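Local coordinates for protein annexin (Schistosoma mansoni, PDB 4MDU) that binds acidic phospholipid membranes when calcium is present, aggregates liposomes, and may give structural integrity to the schistosome tegument as a disulfide-linked homodimer, at residues M112-L117 with A147-Q152; T126-L131 with D169-T174; D141-V146 with V186-D191; E179-S184 with G274-L279. All blocks are in the same frame, centred on the assembly; numbering follows the deposited sequence.

Contact 1 of 4, residues M112-L117 with A147-Q152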
loop_
_atom_site.group_PDB
_atom_site.type_symbol
_atom_site.label_atom_id
_atom_site.label_comp_id
_atom_site.label_asym_id
_atom_site.label_seq_id
_atom_site.Cartn_x
_atom_site.Cartn_y
_atom_site.Cartn_z
ATOM N N MET B 112 13.967 6.254 19.297
ATOM C CA MET B 112 14.157 5.431 18.109
ATOM C C MET B 112 12.891 5.425 17.252
ATOM O O MET B 112 12.950 5.605 16.038
ATOM C CB MET B 112 14.577 4.014 18.499
ATOM C CG MET B 112 14.983 3.171 17.309
ATOM S SD MET B 112 13.606 2.122 16.900
ATOM C CE MET B 112 14.029 0.801 17.995
ATOM N N LEU B 113 11.735 5.258 17.880
ATOM C CA LEU B 113 10.507 5.238 17.101
ATOM C C LEU B 113 10.252 6.617 16.508
ATOM O O LEU B 113 9.828 6.745 15.350
ATOM C CB LEU B 113 9.322 4.730 17.926
ATOM C CG LEU B 113 9.466 3.266 18.336
ATOM C CD1 LEU B 113 8.290 2.865 19.214
ATOM C CD2 LEU B 113 9.580 2.363 17.108
ATOM N N ALA B 114 10.526 7.661 17.278
ATOM C CA ALA B 114 10.247 9.012 16.778
ATOM C C ALA B 114 11.120 9.337 15.552
ATOM O O ALA B 114 10.650 9.909 14.582
ATOM C CB ALA B 114 10.397 10.079 17.891
ATOM N N LYS B 115 12.386 8.951 15.587
ATOM C CA LYS B 115 13.242 9.183 14.433
ATOM C C LYS B 115 12.695 8.504 13.166
ATOM O O LYS B 115 12.620 9.122 12.106
ATOM C CB LYS B 115 14.674 8.741 14.721
ATOM C CG LYS B 115 15.703 9.869 14.616
ATOM C CD LYS B 115 17.126 9.342 14.796
ATOM C CE LYS B 115 18.163 10.445 14.691
ATOM N NZ LYS B 115 19.557 9.920 14.814
ATOM N N SER B 116 12.295 7.246 13.274
ATOM C CA SER B 116 11.667 6.573 12.133
ATOM C C SER B 116 10.383 7.270 11.681
ATOM O O SER B 116 10.093 7.307 10.487
ATOM C CB SER B 116 11.365 5.098 12.439
ATOM O OG SER B 116 12.556 4.365 12.651
ATOM N N LEU B 117 9.597 7.797 12.618
ATOM C CA LEU B 117 8.369 8.504 12.239
ATOM C C LEU B 117 8.757 9.751 11.473
ATOM O O LEU B 117 8.194 10.066 10.425
ATOM C CB LEU B 117 7.516 8.874 13.471
ATOM C CG LEU B 117 6.826 7.695 14.163
ATOM C CD1 LEU B 117 6.225 8.136 15.503
ATOM C CD2 LEU B 117 5.760 7.081 13.246
ATOM N N ALA B 147 5.620 11.004 21.154
ATOM C CA ALA B 147 5.326 12.376 20.773
ATOM C C ALA B 147 6.364 13.318 21.389
ATOM O O ALA B 147 6.870 14.217 20.726
ATOM C CB ALA B 147 3.905 12.768 21.191
ATOM N N ASP B 148 6.702 13.102 22.655
ATOM C CA ASP B 148 7.670 13.976 23.292
ATOM C C ASP B 148 9.005 13.835 22.612
ATOM O O ASP B 148 9.662 14.823 22.297
ATOM C CB ASP B 148 7.809 13.666 24.775
ATOM C CG ASP B 148 6.628 14.177 25.583
ATOM O OD1 ASP B 148 5.855 15.012 25.042
ATOM O OD2 ASP B 148 6.476 13.742 26.748
ATOM N N ALA B 149 9.403 12.591 22.390
ATOM C CA ALA B 149 10.706 12.318 21.824
ATOM C C ALA B 149 10.788 12.949 20.435
ATOM O O ALA B 149 11.834 13.454 20.031
ATOM C CB ALA B 149 10.939 10.823 21.764
ATOM N N TYR B 150 9.668 12.929 19.714
ATOM C CA TYR B 150 9.610 13.531 18.389
ATOM C C TYR B 150 10.017 14.994 18.441
ATOM O O TYR B 150 10.848 15.438 17.647
ATOM C CB TYR B 150 8.211 13.417 17.796
ATOM C CG TYR B 150 8.146 13.667 16.304
ATOM C CD1 TYR B 150 7.931 14.949 15.797
ATOM C CD2 TYR B 150 8.286 12.612 15.395
ATOM C CE1 TYR B 150 7.860 15.180 14.429
ATOM C CE2 TYR B 150 8.226 12.833 14.022
ATOM C CZ TYR B 150 8.013 14.112 13.547
ATOM O OH TYR B 150 7.933 14.315 12.192
ATOM N N LYS B 151 9.419 15.741 19.372
ATOM C CA LYS B 151 9.774 17.150 19.552
ATOM C C LYS B 151 11.283 17.298 19.771
ATOM O O LYS B 151 11.890 18.264 19.316
ATOM C CB LYS B 151 8.953 17.809 20.679
ATOM C CG LYS B 151 7.468 17.970 20.324
ATOM C CD LYS B 151 6.667 18.674 21.417
ATOM C CE LYS B 151 7.063 20.138 21.539
ATOM N NZ LYS B 151 6.857 20.892 20.266
ATOM N N GLN B 152 11.882 16.321 20.440
ATOM C CA GLN B 152 13.322 16.316 20.656
ATOM C C GLN B 152 14.107 15.945 19.391
ATOM O O GLN B 152 15.272 16.323 19.240
ATOM C CB GLN B 152 13.690 15.379 21.809
ATOM C CG GLN B 152 15.167 15.436 22.195
ATOM C CD GLN B 152 15.630 16.851 22.507
ATOM O OE1 GLN B 152 14.837 17.706 22.910
ATOM N NE2 GLN B 152 16.911 17.109 22.305
#
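Ala-114 presses its methyl group against the backbone of Tyr-150, its CB 3.5 Å from Tyr-150 N, while the same CB also meets the CB atoms of Ala-149 and Tyr-150. With so little side chain between them, the axes of segments 112-117 and 147-152 come to 8.2 Å at an angle of 64°. Tyr-150 and Ala-114 carry the contact about equally. The CG of Tyr-150 stands anti to the backbone N (chi1 -164°), which lays the ring alongside the backbone of residues 114-117. CD2 lies 3.7 Å from Ala-114 O, an oblique approach, and CE2 is 4.0 Å from Leu-117 C, which sits at the ring's edge near its plane. Leu-117 adds its CB, 4.1 Å from Tyr-150 CE2. Its CG turns anti to its own carbonyl carbon (chi1 -71°), and the branched end packs on Val-146 of the same partner helix. The tyrosine hydroxyl is hydrogen-bonded to Asp-169, a tie that holds the far end of the ring in place, and the side chain also lies beside the calcium ligand Met-121. This crossing is consistent with the annexin repeat, in which a third helix lies across a four-helix bundle. Helix 140-156 here runs over helix 109-122, whose Leu-117 also packs against Leu-131, Ile-134 and Phe-135 of helix 128-136, while Met-112 and Leu-113 reach helix 311-320.

Contact 2 of 4, residues T126-L131 with D169-T174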
loop_
_atom_site.group_PDB
_atom_site.type_symbol
_atom_site.label_atom_id
_atom_site.label_comp_id
_atom_site.label_asym_id
_atom_site.label_seq_id
_atom_site.Cartn_x
_atom_site.Cartn_y
_atom_site.Cartn_z
ATOM N N THR B 126 4.824 9.819 1.782
ATOM C CA THR B 126 4.616 9.460 3.170
ATOM C C THR B 126 4.749 7.968 3.322
ATOM O O THR B 126 4.076 7.216 2.626
ATOM C CB THR B 126 3.204 9.843 3.617
ATOM O OG1 THR B 126 3.068 11.265 3.531
ATOM C CG2 THR B 126 2.992 9.418 5.034
ATOM N N ASN B 127 5.627 7.527 4.211
ATOM C CA ASN B 127 5.755 6.097 4.420
ATOM C C ASN B 127 4.686 5.610 5.385
ATOM O O ASN B 127 4.959 5.366 6.549
ATOM C CB ASN B 127 7.130 5.739 4.941
ATOM C CG ASN B 127 7.461 4.307 4.689
ATOM O OD1 ASN B 127 6.570 3.492 4.468
ATOM N ND2 ASN B 127 8.748 3.982 4.712
ATOM N N ASP B 128 3.467 5.466 4.877
ATOM C CA ASP B 128 2.314 5.186 5.707
ATOM C C ASP B 128 2.394 3.822 6.337
ATOM O O ASP B 128 1.918 3.608 7.461
ATOM C CB ASP B 128 1.043 5.332 4.895
ATOM C CG ASP B 128 0.627 6.779 4.769
ATOM O OD1 ASP B 128 0.316 7.386 5.820
ATOM O OD2 ASP B 128 0.639 7.319 3.644
ATOM N N ARG B 129 3.026 2.915 5.608
ATOM C CA ARG B 129 3.253 1.563 6.076
ATOM C C ARG B 129 3.969 1.602 7.417
ATOM O O ARG B 129 3.657 0.821 8.336
ATOM C CB ARG B 129 4.097 0.806 5.052
ATOM C CG ARG B 129 4.383 -0.626 5.427
ATOM C CD ARG B 129 5.144 -1.366 4.323
ATOM N NE ARG B 129 5.676 -2.638 4.814
ATOM C CZ ARG B 129 6.028 -3.665 4.045
ATOM N NH1 ARG B 129 5.902 -3.598 2.725
ATOM N NH2 ARG B 129 6.507 -4.768 4.602
ATOM N N VAL B 130 4.934 2.514 7.517
ATOM C CA VAL B 130 5.685 2.721 8.746
ATOM C C VAL B 130 4.810 3.401 9.823
ATOM O O VAL B 130 4.896 3.071 11.005
ATOM C CB VAL B 130 6.993 3.514 8.468
ATOM C CG1 VAL B 130 7.654 3.968 9.767
ATOM C CG2 VAL B 130 7.968 2.655 7.658
ATOM N N LEU B 131 3.947 4.329 9.420
ATOM C CA LEU B 131 3.057 4.970 10.405
ATOM C C LEU B 131 2.095 3.933 10.990
ATOM O O LEU B 131 1.948 3.819 12.206
ATOM C CB LEU B 131 2.263 6.126 9.787
ATOM C CG LEU B 131 3.034 7.225 9.086
ATOM C CD1 LEU B 131 2.112 8.454 8.780
ATOM C CD2 LEU B 131 4.228 7.600 9.924
ATOM N N ASP B 169 3.173 17.412 11.830
ATOM C CA ASP B 169 3.768 16.810 10.643
ATOM C C ASP B 169 2.834 15.830 9.938
ATOM O O ASP B 169 2.939 15.600 8.722
ATOM C CB ASP B 169 5.085 16.133 11.012
ATOM C CG ASP B 169 6.206 17.133 11.199
ATOM O OD1 ASP B 169 5.991 18.315 10.869
ATOM O OD2 ASP B 169 7.301 16.745 11.652
ATOM N N MET B 170 1.911 15.260 10.700
ATOM C CA MET B 170 0.961 14.316 10.134
ATOM C C MET B 170 -0.016 14.978 9.191
ATOM O O MET B 170 -0.182 16.194 9.203
ATOM C CB MET B 170 0.200 13.595 11.246
ATOM C CG MET B 170 1.144 12.748 12.069
ATOM S SD MET B 170 0.341 11.878 13.387
ATOM C CE MET B 170 -0.786 10.815 12.475
ATOM N N LYS B 171 -0.660 14.160 8.370
ATOM C CA LYS B 171 -1.734 14.633 7.528
ATOM C C LYS B 171 -2.957 14.994 8.392
ATOM O O LYS B 171 -3.212 14.366 9.426
ATOM C CB LYS B 171 -2.076 13.569 6.487
ATOM C CG LYS B 171 -0.952 13.320 5.475
ATOM C CD LYS B 171 -1.389 12.416 4.318
ATOM C CE LYS B 171 -0.244 12.239 3.301
ATOM N NZ LYS B 171 -0.478 11.183 2.256
ATOM N N LYS B 172 -3.696 16.018 7.971
ATOM C CA LYS B 172 -4.890 16.458 8.685
ATOM C C LYS B 172 -6.073 15.522 8.453
ATOM O O LYS B 172 -6.175 14.877 7.416
ATOM N N GLU B 173 -6.971 15.473 9.428
ATOM C CA GLU B 173 -8.070 14.510 9.457
ATOM C C GLU B 173 -9.058 14.702 8.325
ATOM O O GLU B 173 -9.810 13.790 7.988
ATOM C CB GLU B 173 -8.784 14.566 10.805
ATOM C CG GLU B 173 -8.968 15.970 11.350
ATOM C CD GLU B 173 -8.893 16.003 12.868
ATOM O OE1 GLU B 173 -9.961 15.952 13.521
ATOM O OE2 GLU B 173 -7.765 16.073 13.407
ATOM N N THR B 174 -9.036 15.889 7.732
ATOM C CA THR B 174 -9.866 16.189 6.572
ATOM C C THR B 174 -9.343 15.510 5.297
ATOM O O THR B 174 -10.010 15.496 4.258
ATOM C CB THR B 174 -9.936 17.708 6.341
ATOM O OG1 THR B 174 -8.605 18.226 6.222
ATOM C CG2 THR B 174 -10.642 18.404 7.508
HETATM O O HOH W 1 -1.974 9.441 3.593
#
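Thr-126 and Lys-171 bring together the two calcium-binding loops of the second annexin repeat. Thr-126 directly follows the calcium ligand Gly-125 at the end of the G-X-G-T motif of the family, and Lys-171, itself a calcium ligand, lies in the loop that carries the further ligands Glu-173 and Thr-174. The two side chains run obliquely past each other. Lys-171 leaves its backbone with CG anti to the carbonyl carbon (chi1 -66°) and is extended from there on, and its methylene chain reaches to the threonine. The touching atom is CE, 3.5 Å from Thr-126 OG1. The ammonium group passes the hydroxyl without a hydrogen bond and continues to Glu-179 of the second subunit, with which NZ forms a salt bridge; Cys-175 of that subunit packs on the same lysine.

Asp-128 approaches from the first turn of helix 128-136. Its OD2 is 4.3 Å from Lys-171 NZ, too far for a salt bridge, though the nearby positive charge may steady the carboxylate. Its other oxygen, OD1, is bound by the hydroxyl of Tyr-178, which helps to fix the carboxylate of this calcium ligand. Asn-127 occupies the N-cap position and centres an inverse gamma turn, closed by a weak bond from Asp-128 N to Thr-126 O; threonine and aspartate flank this turn, and both lie near the lysine. A water joins the charged groups, its O accepting a hydrogen bond from Lys-171 NZ at 2.7 Å. The same water O makes a weak bond to Asp-128 OD2, 3.4 Å away.

Contact 3 of 4, residues D141-V146 with V186-D191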
loop_
_atom_site.group_PDB
_atom_site.type_symbol
_atom_site.label_atom_id
_atom_site.label_comp_id
_atom_site.label_asym_id
_atom_site.label_seq_id
_atom_site.Cartn_x
_atom_site.Cartn_y
_atom_site.Cartn_z
ATOM N N ASP B 141 0.345 5.898 26.943
ATOM C CA ASP B 141 1.537 6.453 27.566
ATOM C C ASP B 141 2.779 6.344 26.675
ATOM O O ASP B 141 3.630 7.232 26.666
ATOM C CB ASP B 141 1.776 5.770 28.904
ATOM C CG ASP B 141 0.738 6.179 29.938
ATOM O OD1 ASP B 141 0.264 7.318 29.839
ATOM O OD2 ASP B 141 0.392 5.380 30.825
ATOM N N GLU B 142 2.871 5.250 25.931
ATOM C CA GLU B 142 3.984 5.050 25.011
ATOM C C GLU B 142 3.905 6.088 23.913
ATOM O O GLU B 142 4.908 6.701 23.556
ATOM C CB GLU B 142 3.932 3.628 24.448
ATOM C CG GLU B 142 4.077 2.603 25.574
ATOM C CD GLU B 142 3.728 1.177 25.168
ATOM O OE1 GLU B 142 2.841 0.993 24.309
ATOM O OE2 GLU B 142 4.341 0.237 25.728
ATOM N N MET B 143 2.690 6.306 23.418
ATOM C CA MET B 143 2.454 7.239 22.329
ATOM C C MET B 143 2.893 8.644 22.724
ATOM O O MET B 143 3.532 9.352 21.924
ATOM C CB MET B 143 0.968 7.221 21.935
ATOM C CG MET B 143 0.617 8.138 20.789
ATOM S SD MET B 143 1.153 7.520 19.179
ATOM C CE MET B 143 1.704 9.045 18.448
ATOM N N LYS B 144 2.557 9.036 23.959
ATOM C CA LYS B 144 2.908 10.363 24.481
ATOM C C LYS B 144 4.416 10.479 24.637
ATOM O O LYS B 144 4.996 11.526 24.353
ATOM C CB LYS B 144 2.211 10.658 25.830
ATOM C CG LYS B 144 0.687 10.738 25.743
ATOM C CD LYS B 144 0.045 10.904 27.120
ATOM C CE LYS B 144 -1.472 10.850 27.054
ATOM N NZ LYS B 144 -2.112 11.216 28.370
ATOM N N ALA B 145 5.052 9.406 25.103
ATOM C CA ALA B 145 6.516 9.384 25.169
ATOM C C ALA B 145 7.138 9.528 23.780
ATOM O O ALA B 145 8.170 10.180 23.622
ATOM C CB ALA B 145 7.018 8.122 25.848
ATOM N N VAL B 146 6.515 8.923 22.771
ATOM C CA VAL B 146 7.045 9.052 21.421
ATOM C C VAL B 146 6.806 10.466 20.886
ATOM O O VAL B 146 7.679 11.061 20.242
ATOM C CB VAL B 146 6.434 8.027 20.444
ATOM C CG1 VAL B 146 6.905 8.325 19.034
ATOM C CG2 VAL B 146 6.811 6.608 20.842
ATOM N N VAL B 186 -2.855 8.727 17.526
ATOM C CA VAL B 186 -1.882 9.674 18.058
ATOM C C VAL B 186 -2.509 10.543 19.178
ATOM O O VAL B 186 -1.815 11.064 20.044
ATOM C CB VAL B 186 -1.289 10.529 16.937
ATOM C CG1 VAL B 186 -0.436 11.649 17.500
ATOM C CG2 VAL B 186 -0.452 9.634 15.996
ATOM N N GLN B 187 -3.829 10.655 19.182
ATOM C CA GLN B 187 -4.520 11.300 20.304
ATOM C C GLN B 187 -4.139 10.679 21.657
ATOM O O GLN B 187 -4.176 11.355 22.678
ATOM C CB GLN B 187 -6.040 11.217 20.137
ATOM C CG GLN B 187 -6.591 11.895 18.902
ATOM C CD GLN B 187 -6.432 13.402 18.934
ATOM O OE1 GLN B 187 -5.964 13.972 19.923
ATOM N NE2 GLN B 187 -6.824 14.060 17.847
ATOM N N ALA B 188 -3.802 9.391 21.662
ATOM C CA ALA B 188 -3.474 8.693 22.913
ATOM C C ALA B 188 -4.643 8.728 23.907
ATOM O O ALA B 188 -4.440 8.960 25.107
ATOM C CB ALA B 188 -2.219 9.309 23.557
ATOM N N GLU B 189 -5.866 8.536 23.408
ATOM C CA GLU B 189 -7.022 8.398 24.289
ATOM C C GLU B 189 -7.740 7.085 24.040
ATOM O O GLU B 189 -8.969 7.042 24.001
ATOM C CB GLU B 189 -7.986 9.578 24.129
ATOM C CG GLU B 189 -7.479 10.863 24.780
ATOM C CD GLU B 189 -8.437 12.027 24.578
ATOM O OE1 GLU B 189 -9.644 11.846 24.852
ATOM O OE2 GLU B 189 -7.988 13.117 24.156
ATOM N N ARG B 190 -6.972 6.017 23.858
ATOM C CA ARG B 190 -7.561 4.685 23.744
ATOM C C ARG B 190 -7.995 4.238 25.144
ATOM O O ARG B 190 -7.492 4.762 26.142
ATOM C CB ARG B 190 -6.547 3.709 23.132
ATOM C CG ARG B 190 -5.869 4.254 21.880
ATOM C CD ARG B 190 -4.666 3.421 21.412
ATOM N NE ARG B 190 -5.120 2.343 20.557
ATOM C CZ ARG B 190 -4.346 1.538 19.840
ATOM N NH1 ARG B 190 -3.015 1.666 19.818
ATOM N NH2 ARG B 190 -4.937 0.604 19.119
ATOM N N ASP B 191 -8.929 3.292 25.233
ATOM C CA ASP B 191 -9.325 2.780 26.539
ATOM C C ASP B 191 -8.125 2.251 27.281
ATOM O O ASP B 191 -7.233 1.651 26.687
ATOM C CB ASP B 191 -10.347 1.654 26.430
ATOM C CG ASP B 191 -11.621 2.084 25.744
ATOM O OD1 ASP B 191 -11.841 3.310 25.577
ATOM O OD2 ASP B 191 -12.391 1.184 25.355
HETATM O O HOH W 2 -4.343 11.543 26.460
#
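Between Met-143 and Lys-144 on one segment and Val-186 and Ala-188 on the other no ring takes part; the flat group at the junction is the backbone carbonyl of Val-186, whose O lies 3.9 Å from Met-143 CG. The ring next to them is that of Phe-135 on helix 128-136, which packs on both Met-143 and Val-186. The methionine CG is anti to the backbone N (chi1 -179°), and bends at the next two torsions carry SD and CE across the valine. SD passes 3.9 Å from Val-186 CA, and CE ends over the fork of the valine, 3.5 Å from CG1 and 3.3 Å from CG2 of Val-186; the shorter of these is doubtful. Ala-188 has a positive phi (59°) as the chain leaves helix 177-187, and its CB points back to the other helix. That methyl sits 4.1 Å from Met-143 CG and 3.9 Å from Lys-144 CE, the extended lysine lying along it on the solvent side. A water accepts a weak bond from Lys-144 NZ and donates one of 2.9 Å to Ala-188 O. The contact thus joins the third helix of the second annexin repeat, 140-156, to the end of its last, 177-187. Helix 166-169 of the same repeat adds Leu-166 against the methionine and Val-167 against the valine.

Contact 4 of 4, residues E179-S184 with G274-L279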
loop_
_atom_site.group_PDB
_atom_site.type_symbol
_atom_site.label_atom_id
_atom_site.label_comp_id
_atom_site.label_asym_id
_atom_site.label_seq_id
_atom_site.Cartn_x
_atom_site.Cartn_y
_atom_site.Cartn_z
ATOM N N GLU B 179 -6.562 9.103 7.528
ATOM C CA GLU B 179 -5.844 10.156 8.241
ATOM C C GLU B 179 -6.500 10.452 9.580
ATOM O O GLU B 179 -5.831 10.648 10.601
ATOM C CB GLU B 179 -5.777 11.428 7.395
ATOM C CG GLU B 179 -4.875 11.330 6.180
ATOM C CD GLU B 179 -5.487 10.520 5.046
ATOM O OE1 GLU B 179 -6.670 10.140 5.169
ATOM O OE2 GLU B 179 -4.787 10.274 4.030
ATOM N N TYR B 180 -7.823 10.477 9.570
ATOM C CA TYR B 180 -8.563 10.738 10.785
ATOM C C TYR B 180 -8.293 9.621 11.792
ATOM O O TYR B 180 -8.001 9.893 12.967
ATOM C CB TYR B 180 -10.055 10.873 10.482
ATOM C CG TYR B 180 -10.896 11.131 11.713
ATOM C CD1 TYR B 180 -11.302 10.077 12.527
ATOM C CD2 TYR B 180 -11.276 12.422 12.071
ATOM C CE1 TYR B 180 -12.063 10.295 13.661
ATOM C CE2 TYR B 180 -12.055 12.655 13.210
ATOM C CZ TYR B 180 -12.444 11.583 14.001
ATOM O OH TYR B 180 -13.209 11.774 15.137
ATOM N N ALA B 181 -8.359 8.370 11.334
ATOM C CA ALA B 181 -8.097 7.230 12.221
ATOM C C ALA B 181 -6.673 7.272 12.739
ATOM O O ALA B 181 -6.420 7.021 13.920
ATOM C CB ALA B 181 -8.369 5.895 11.511
ATOM N N LEU B 182 -5.739 7.599 11.850
ATOM C CA LEU B 182 -4.332 7.720 12.233
ATOM C C LEU B 182 -4.190 8.719 13.378
ATOM O O LEU B 182 -3.563 8.422 14.396
ATOM C CB LEU B 182 -3.500 8.171 11.031
ATOM C CG LEU B 182 -2.103 7.576 10.850
ATOM C CD1 LEU B 182 -2.156 6.083 10.993
ATOM C CD2 LEU B 182 -1.519 7.968 9.476
ATOM N N LEU B 183 -4.789 9.897 13.205
ATOM C CA LEU B 183 -4.815 10.940 14.241
ATOM C C LEU B 183 -5.433 10.493 15.563
ATOM O O LEU B 183 -5.003 10.935 16.627
ATOM C CB LEU B 183 -5.566 12.182 13.752
ATOM C CG LEU B 183 -4.765 13.371 13.214
ATOM C CD1 LEU B 183 -3.299 13.307 13.643
ATOM C CD2 LEU B 183 -4.890 13.444 11.703
ATOM N N SER B 184 -6.451 9.641 15.502
ATOM C CA SER B 184 -7.079 9.164 16.735
ATOM C C SER B 184 -6.115 8.311 17.555
ATOM O O SER B 184 -6.094 8.407 18.780
ATOM C CB SER B 184 -8.373 8.392 16.458
ATOM O OG SER B 184 -8.108 7.082 15.999
ATOM N N GLY B 274 -8.154 0.808 0.968
ATOM C CA GLY B 274 -6.943 1.609 1.045
ATOM C C GLY B 274 -6.225 1.472 2.374
ATOM O O GLY B 274 -6.351 0.463 3.057
ATOM N N ASP B 275 -5.455 2.493 2.732
ATOM C CA ASP B 275 -4.704 2.472 3.975
ATOM C C ASP B 275 -5.618 2.439 5.181
ATOM O O ASP B 275 -5.229 1.965 6.257
ATOM C CB ASP B 275 -3.762 3.667 4.040
ATOM C CG ASP B 275 -2.482 3.419 3.270
ATOM O OD1 ASP B 275 -2.099 2.234 3.142
ATOM O OD2 ASP B 275 -1.867 4.390 2.787
ATOM N N TYR B 276 -6.838 2.941 4.997
ATOM C CA TYR B 276 -7.833 2.894 6.056
ATOM C C TYR B 276 -8.124 1.443 6.432
ATOM O O TYR B 276 -8.110 1.078 7.614
ATOM C CB TYR B 276 -9.106 3.647 5.656
ATOM C CG TYR B 276 -10.149 3.686 6.752
ATOM C CD1 TYR B 276 -9.877 4.294 7.972
ATOM C CD2 TYR B 276 -11.407 3.130 6.559
ATOM C CE1 TYR B 276 -10.816 4.337 8.965
ATOM C CE2 TYR B 276 -12.359 3.167 7.550
ATOM C CZ TYR B 276 -12.058 3.770 8.750
ATOM O OH TYR B 276 -12.998 3.805 9.739
ATOM N N ARG B 277 -8.347 0.599 5.429
ATOM C CA ARG B 277 -8.528 -0.831 5.700
ATOM C C ARG B 277 -7.300 -1.428 6.375
ATOM O O ARG B 277 -7.410 -2.166 7.358
ATOM C CB ARG B 277 -8.875 -1.588 4.414
ATOM C CG ARG B 277 -8.629 -3.086 4.485
ATOM C CD ARG B 277 -9.217 -3.795 3.281
ATOM N NE ARG B 277 -8.940 -3.062 2.051
ATOM C CZ ARG B 277 -9.478 -3.350 0.869
ATOM N NH1 ARG B 277 -10.330 -4.367 0.750
ATOM N NH2 ARG B 277 -9.170 -2.618 -0.197
ATOM N N LYS B 278 -6.121 -1.101 5.848
ATOM C CA LYS B 278 -4.885 -1.689 6.353
ATOM C C LYS B 278 -4.644 -1.275 7.806
ATOM O O LYS B 278 -4.195 -2.079 8.623
ATOM C CB LYS B 278 -3.676 -1.295 5.479
ATOM C CG LYS B 278 -3.793 -1.655 4.001
ATOM C CD LYS B 278 -2.483 -1.360 3.259
ATOM C CE LYS B 278 -2.683 -1.202 1.748
ATOM N NZ LYS B 278 -2.676 0.235 1.303
ATOM N N LEU B 279 -4.911 -0.014 8.124
ATOM C CA LEU B 279 -4.789 0.447 9.503
ATOM C C LEU B 279 -5.779 -0.315 10.415
ATOM O O LEU B 279 -5.386 -0.906 11.422
ATOM C CB LEU B 279 -4.997 1.967 9.586
ATOM C CG LEU B 279 -5.056 2.562 11.002
ATOM C CD1 LEU B 279 -3.794 2.220 11.754
ATOM C CD2 LEU B 279 -5.272 4.082 10.999
#
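Leu-279 pushes its CD2 methyl onto helix 177-187, where it lies 3.6 Å from both Ala-181 CB and Leu-182 N and 3.7 Å from Leu-182 CD1. The leucine reaches over because its CG is anti to the backbone N (chi1 173°). Beside it, Tyr-276 turns a ring edge to the same alanine, with CE1 3.9 Å from Ala-181 CB and the methyl in the plane of the ring. All four residues are buried. Segments 179-184 and 274-279, whose axes come within 9.8 Å and differ in direction by 35°, belong to repeats 2 and 3, so this apolar seam joins successive repeats of the annexin core. Further out, Tyr-276 OH is hydrogen-bonded to Thr-238 OG1 on helix 236-243, which anchors the far end of the ring. Ser-184 OG donates to Ala-181 O at 2.7 Å, tilted 16° from the carbonyl plane, and its side chain also packs on Thr-238. At the start of helix 274-288, Lys-278 NZ forms a 2.8 Å salt bridge with OD1 of the calcium ligand Asp-275, meeting it from above the carboxylate plane. Asp-275 of the second subunit packs against this same aspartate, and Gly-125 of that subunit against Tyr-276.

Overall arrangement
Contacts 1 and 2 lie in repeat 2, contact 3 spans its end, and contact 4 joins that repeat to repeat 3. Contacts 1 and 3 share helix 140-156, with centres about 13 Å apart, and Leu-117 CD1 packs 3.6 Å from Val-146 CG1. Contact 1 reaches contact 2 through Leu-117 CD2, 3.7 Å from Leu-131 CD2, while Met-170 SD links contact 2 to contact 3 at 3.5 Å from Val-186 CG2. Contacts 2 and 4 have centres about 9 Å apart, and both touch the second subunit. In this calcium-free structure they hold residues that bind calcium when it is present: Asp-128 and Asp-275 for one site, Lys-171, Thr-174 and Glu-179 for another. Contact 1 stays about 8 Å from contact 4 at the nearest atoms.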